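Local structure of sugar ABC transporter substrate-binding protein, BlMnBP1 (Bifidobacterium animalis subsp. lactis ATCC 27673, 6I5R) at residues G17-L29 against K327-I339. The protein binds manno-oligosaccharides such as mannobiose and probably delivers them to the ABC transporter that supports growth on beta-mannan. Residues are numbered along the deposited sequence; the frame is centred on the assembly and turned at random.
Sequences GNKTGITYPEIKL and KNISKEKQEASMI
Lys19 and Gln334 cross at about a right angle where the N-terminal loop of this periplasmic-binding-protein fold lies along helix 331-346, whose other flank packs on strand 38-44. The Gln334 amide grips the loop backbone twice: Lys19 N donates almost straight to OE1 (2.8 Å, 169°), and NE2 makes a longer, bent bond to Gly17 O (3.3 Å), an atom standing 24° out of the Gln334 amide plane. Extended beyond CG, Lys19 runs past this amide to the turn before the helix, where NZ donates to Ile329 O (2.9 Å) from above the carbonyl plane, weakly to Lys327 O, and to a water. At that turn Ser330 is the N-cap, its OG accepting from Lys333 N. An Asx turn at Asn18 and an ST turn at Thr20 shape the loop; Asn18 OD1 takes both Thr20 N and OG1, while ND2 holds Ile22 O. Lys342 NZ, further along the helix, donates to Tyr24 O and Ile27 O. Loop methyls pack next: Thr20 CG2 against Lys331 O and Gln334 CB, Ile22 CD1 on Glu335 CD (3.4 Å). Among apolar contacts, Leu29 CD2 touches Ile339 CG2. Met338, extended through chi1 (-170°) and chi2, brings SD to 3.6 Å from Tyr24 N, and its CG presses tightly on Ile27 CD1 at 3.5 Å.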
# COMPACT_ATOMS: atom_id res chain seq x y z
N GLY A 17 0.51 25.59 -8.05
CA GLY A 17 -0.72 25.26 -7.36
C GLY A 17 -0.78 25.83 -5.95
O GLY A 17 -1.86 25.99 -5.38
N ASN A 18 0.38 26.14 -5.39
CA ASN A 18 0.48 26.62 -4.01
C ASN A 18 0.14 28.10 -3.98
O ASN A 18 0.87 28.93 -4.55
CB ASN A 18 1.88 26.35 -3.45
CG ASN A 18 1.99 26.68 -1.94
OD1 ASN A 18 1.14 27.38 -1.36
ND2 ASN A 18 3.07 26.20 -1.33
N LYS A 19 -0.99 28.45 -3.35
CA LYS A 19 -1.40 29.84 -3.24
C LYS A 19 -0.83 30.53 -2.02
O LYS A 19 -0.91 31.77 -1.93
CB LYS A 19 -2.93 29.99 -3.17
CG LYS A 19 -3.68 29.42 -4.32
CD LYS A 19 -5.20 29.51 -4.12
CE LYS A 19 -5.87 28.92 -5.35
NZ LYS A 19 -7.30 28.54 -5.19
N THR A 20 -0.25 29.78 -1.08
CA THR A 20 0.08 30.31 0.24
C THR A 20 1.39 31.07 0.29
O THR A 20 1.59 31.86 1.21
CB THR A 20 0.16 29.19 1.29
OG1 THR A 20 1.34 28.38 1.08
CG2 THR A 20 -1.09 28.34 1.22
N GLY A 21 2.32 30.82 -0.62
CA GLY A 21 3.65 31.39 -0.49
C GLY A 21 4.56 30.68 0.49
O GLY A 21 5.69 31.16 0.73
N ILE A 22 4.13 29.55 1.04
CA ILE A 22 4.83 28.84 2.10
C ILE A 22 5.04 27.39 1.66
O ILE A 22 4.08 26.71 1.28
CB ILE A 22 4.03 28.88 3.42
CG1 ILE A 22 3.56 30.29 3.74
CG2 ILE A 22 4.85 28.33 4.57
CD1 ILE A 22 2.46 30.33 4.81
N THR A 23 6.28 26.92 1.74
CA THR A 23 6.52 25.51 1.48
C THR A 23 6.46 24.76 2.79
O THR A 23 6.58 25.32 3.88
CB THR A 23 7.86 25.25 0.78
OG1 THR A 23 8.95 25.73 1.58
CG2 THR A 23 7.87 25.91 -0.60
N TYR A 24 6.29 23.44 2.68
CA TYR A 24 6.18 22.60 3.87
C TYR A 24 7.35 22.73 4.83
O TYR A 24 7.11 22.82 6.05
CB TYR A 24 5.99 21.16 3.39
CG TYR A 24 6.01 20.08 4.44
CD1 TYR A 24 7.21 19.62 4.97
CD2 TYR A 24 4.84 19.48 4.85
CE1 TYR A 24 7.23 18.62 5.91
CE2 TYR A 24 4.84 18.48 5.79
CZ TYR A 24 6.03 18.06 6.33
OH TYR A 24 6.02 17.05 7.28
N PRO A 25 8.61 22.72 4.39
CA PRO A 25 9.71 22.86 5.37
C PRO A 25 9.69 24.19 6.13
O PRO A 25 10.28 24.29 7.22
CB PRO A 25 10.98 22.72 4.50
CG PRO A 25 10.51 21.99 3.23
CD PRO A 25 9.10 22.50 3.01
N GLU A 26 9.02 25.21 5.57
CA GLU A 26 8.97 26.57 6.12
C GLU A 26 7.94 26.71 7.23
O GLU A 26 7.93 27.74 7.92
CB GLU A 26 8.69 27.55 4.98
CG GLU A 26 9.87 27.77 3.99
CD GLU A 26 9.54 28.71 2.84
OE1 GLU A 26 8.40 28.65 2.31
OE2 GLU A 26 10.41 29.54 2.44
N ILE A 27 7.11 25.69 7.44
CA ILE A 27 6.10 25.73 8.49
C ILE A 27 6.77 25.42 9.82
O ILE A 27 7.41 24.37 9.97
CB ILE A 27 4.97 24.73 8.20
CG1 ILE A 27 4.24 25.11 6.91
CG2 ILE A 27 3.99 24.64 9.35
CD1 ILE A 27 3.24 24.10 6.52
N LYS A 28 6.56 26.30 10.80
CA LYS A 28 6.95 26.06 12.19
C LYS A 28 5.71 25.68 12.97
O LYS A 28 4.94 26.56 13.38
CB LYS A 28 7.59 27.33 12.74
CG LYS A 28 8.88 27.87 12.00
CD LYS A 28 9.16 29.34 12.49
CE LYS A 28 10.58 29.75 12.09
NZ LYS A 28 10.85 31.21 12.29
N LEU A 29 5.50 24.38 13.16
CA LEU A 29 4.30 23.93 13.86
C LEU A 29 4.17 24.56 15.26
O LEU A 29 5.10 24.48 16.09
CB LEU A 29 4.29 22.41 13.98
CG LEU A 29 4.01 21.64 12.73
CD1 LEU A 29 4.19 20.13 13.00
CD2 LEU A 29 2.60 21.92 12.21
N LYS A 327 -5.65 21.88 -4.91
CA LYS A 327 -5.20 23.17 -5.38
C LYS A 327 -6.34 24.17 -5.56
O LYS A 327 -6.11 25.35 -5.66
CB LYS A 327 -4.45 23.04 -6.69
CG LYS A 327 -5.24 22.34 -7.73
CD LYS A 327 -6.32 23.22 -8.25
CE LYS A 327 -6.64 22.92 -9.68
NZ LYS A 327 -6.94 24.18 -10.41
N ASN A 328 -7.57 23.70 -5.62
CA ASN A 328 -8.69 24.60 -5.87
C ASN A 328 -9.09 25.43 -4.66
O ASN A 328 -9.88 26.37 -4.79
CB ASN A 328 -9.92 23.82 -6.33
CG ASN A 328 -9.74 23.17 -7.67
OD1 ASN A 328 -9.04 23.69 -8.52
ND2 ASN A 328 -10.43 22.06 -7.90
N ILE A 329 -8.62 25.08 -3.47
CA ILE A 329 -9.14 25.75 -2.29
C ILE A 329 -8.38 27.04 -2.00
O ILE A 329 -7.33 27.31 -2.60
CB ILE A 329 -9.12 24.81 -1.07
CG1 ILE A 329 -7.68 24.61 -0.55
CG2 ILE A 329 -9.80 23.48 -1.41
CD1 ILE A 329 -7.56 23.54 0.48
N SER A 330 -8.93 27.83 -1.09
CA SER A 330 -8.39 29.16 -0.78
C SER A 330 -6.99 29.05 -0.19
O SER A 330 -6.57 27.99 0.28
CB SER A 330 -9.30 29.87 0.23
OG SER A 330 -9.21 29.29 1.52
N LYS A 331 -6.24 30.17 -0.23
CA LYS A 331 -4.90 30.15 0.36
C LYS A 331 -4.97 29.78 1.84
O LYS A 331 -4.14 29.00 2.33
CB LYS A 331 -4.16 31.49 0.17
CG LYS A 331 -4.78 32.69 0.87
CD LYS A 331 -3.77 33.82 1.17
CE LYS A 331 -4.41 35.23 1.02
NZ LYS A 331 -5.85 35.38 1.50
N GLU A 332 -6.00 30.25 2.54
CA GLU A 332 -6.14 29.95 3.96
C GLU A 332 -6.27 28.45 4.18
O GLU A 332 -5.58 27.88 5.02
CB GLU A 332 -7.34 30.71 4.55
CG GLU A 332 -7.50 30.62 6.07
CD GLU A 332 -8.60 31.54 6.63
OE1 GLU A 332 -9.66 31.72 5.94
OE2 GLU A 332 -8.41 32.12 7.75
N LYS A 333 -7.15 27.80 3.40
CA LYS A 333 -7.38 26.37 3.59
C LYS A 333 -6.20 25.55 3.10
O LYS A 333 -5.91 24.49 3.65
CB LYS A 333 -8.66 25.93 2.89
CG LYS A 333 -9.89 26.58 3.51
CD LYS A 333 -11.20 26.01 2.94
CE LYS A 333 -12.40 26.70 3.58
NZ LYS A 333 -13.62 25.92 3.33
N GLN A 334 -5.52 26.00 2.04
CA GLN A 334 -4.28 25.34 1.65
C GLN A 334 -3.27 25.34 2.79
O GLN A 334 -2.63 24.32 3.06
CB GLN A 334 -3.69 26.03 0.42
CG GLN A 334 -4.46 25.80 -0.86
CD GLN A 334 -3.70 26.27 -2.06
OE1 GLN A 334 -2.56 26.65 -1.95
NE2 GLN A 334 -4.32 26.22 -3.24
N GLU A 335 -3.11 26.47 3.47
CA GLU A 335 -2.13 26.54 4.54
C GLU A 335 -2.60 25.76 5.76
O GLU A 335 -1.82 25.00 6.36
CB GLU A 335 -1.86 28.00 4.90
CG GLU A 335 -0.67 28.17 5.83
CD GLU A 335 -0.49 29.59 6.31
OE1 GLU A 335 -0.98 30.53 5.62
OE2 GLU A 335 0.16 29.75 7.37
N ALA A 336 -3.88 25.88 6.11
CA ALA A 336 -4.41 25.08 7.20
C ALA A 336 -4.20 23.59 6.93
O ALA A 336 -3.82 22.84 7.82
CB ALA A 336 -5.90 25.36 7.40
N SER A 337 -4.42 23.18 5.69
CA SER A 337 -4.29 21.76 5.35
C SER A 337 -2.84 21.30 5.43
O SER A 337 -2.57 20.18 5.85
CB SER A 337 -4.85 21.51 3.94
OG SER A 337 -6.25 21.72 3.87
N MET A 338 -1.91 22.17 5.01
CA MET A 338 -0.50 21.79 5.02
C MET A 338 0.04 21.73 6.45
O MET A 338 0.89 20.89 6.77
CB MET A 338 0.33 22.76 4.16
CG MET A 338 1.75 22.29 3.93
SD MET A 338 2.70 23.30 2.76
CE MET A 338 1.66 23.39 1.30
N ILE A 339 -0.48 22.61 7.31
CA ILE A 339 -0.19 22.51 8.74
C ILE A 339 -0.67 21.18 9.30
O ILE A 339 0.06 20.49 10.00
CB ILE A 339 -0.82 23.70 9.49
CG1 ILE A 339 -0.16 24.99 9.00
CG2 ILE A 339 -0.69 23.53 10.99
CD1 ILE A 339 -0.77 26.28 9.55
O HOH W 1 -8.66 27.86 -7.53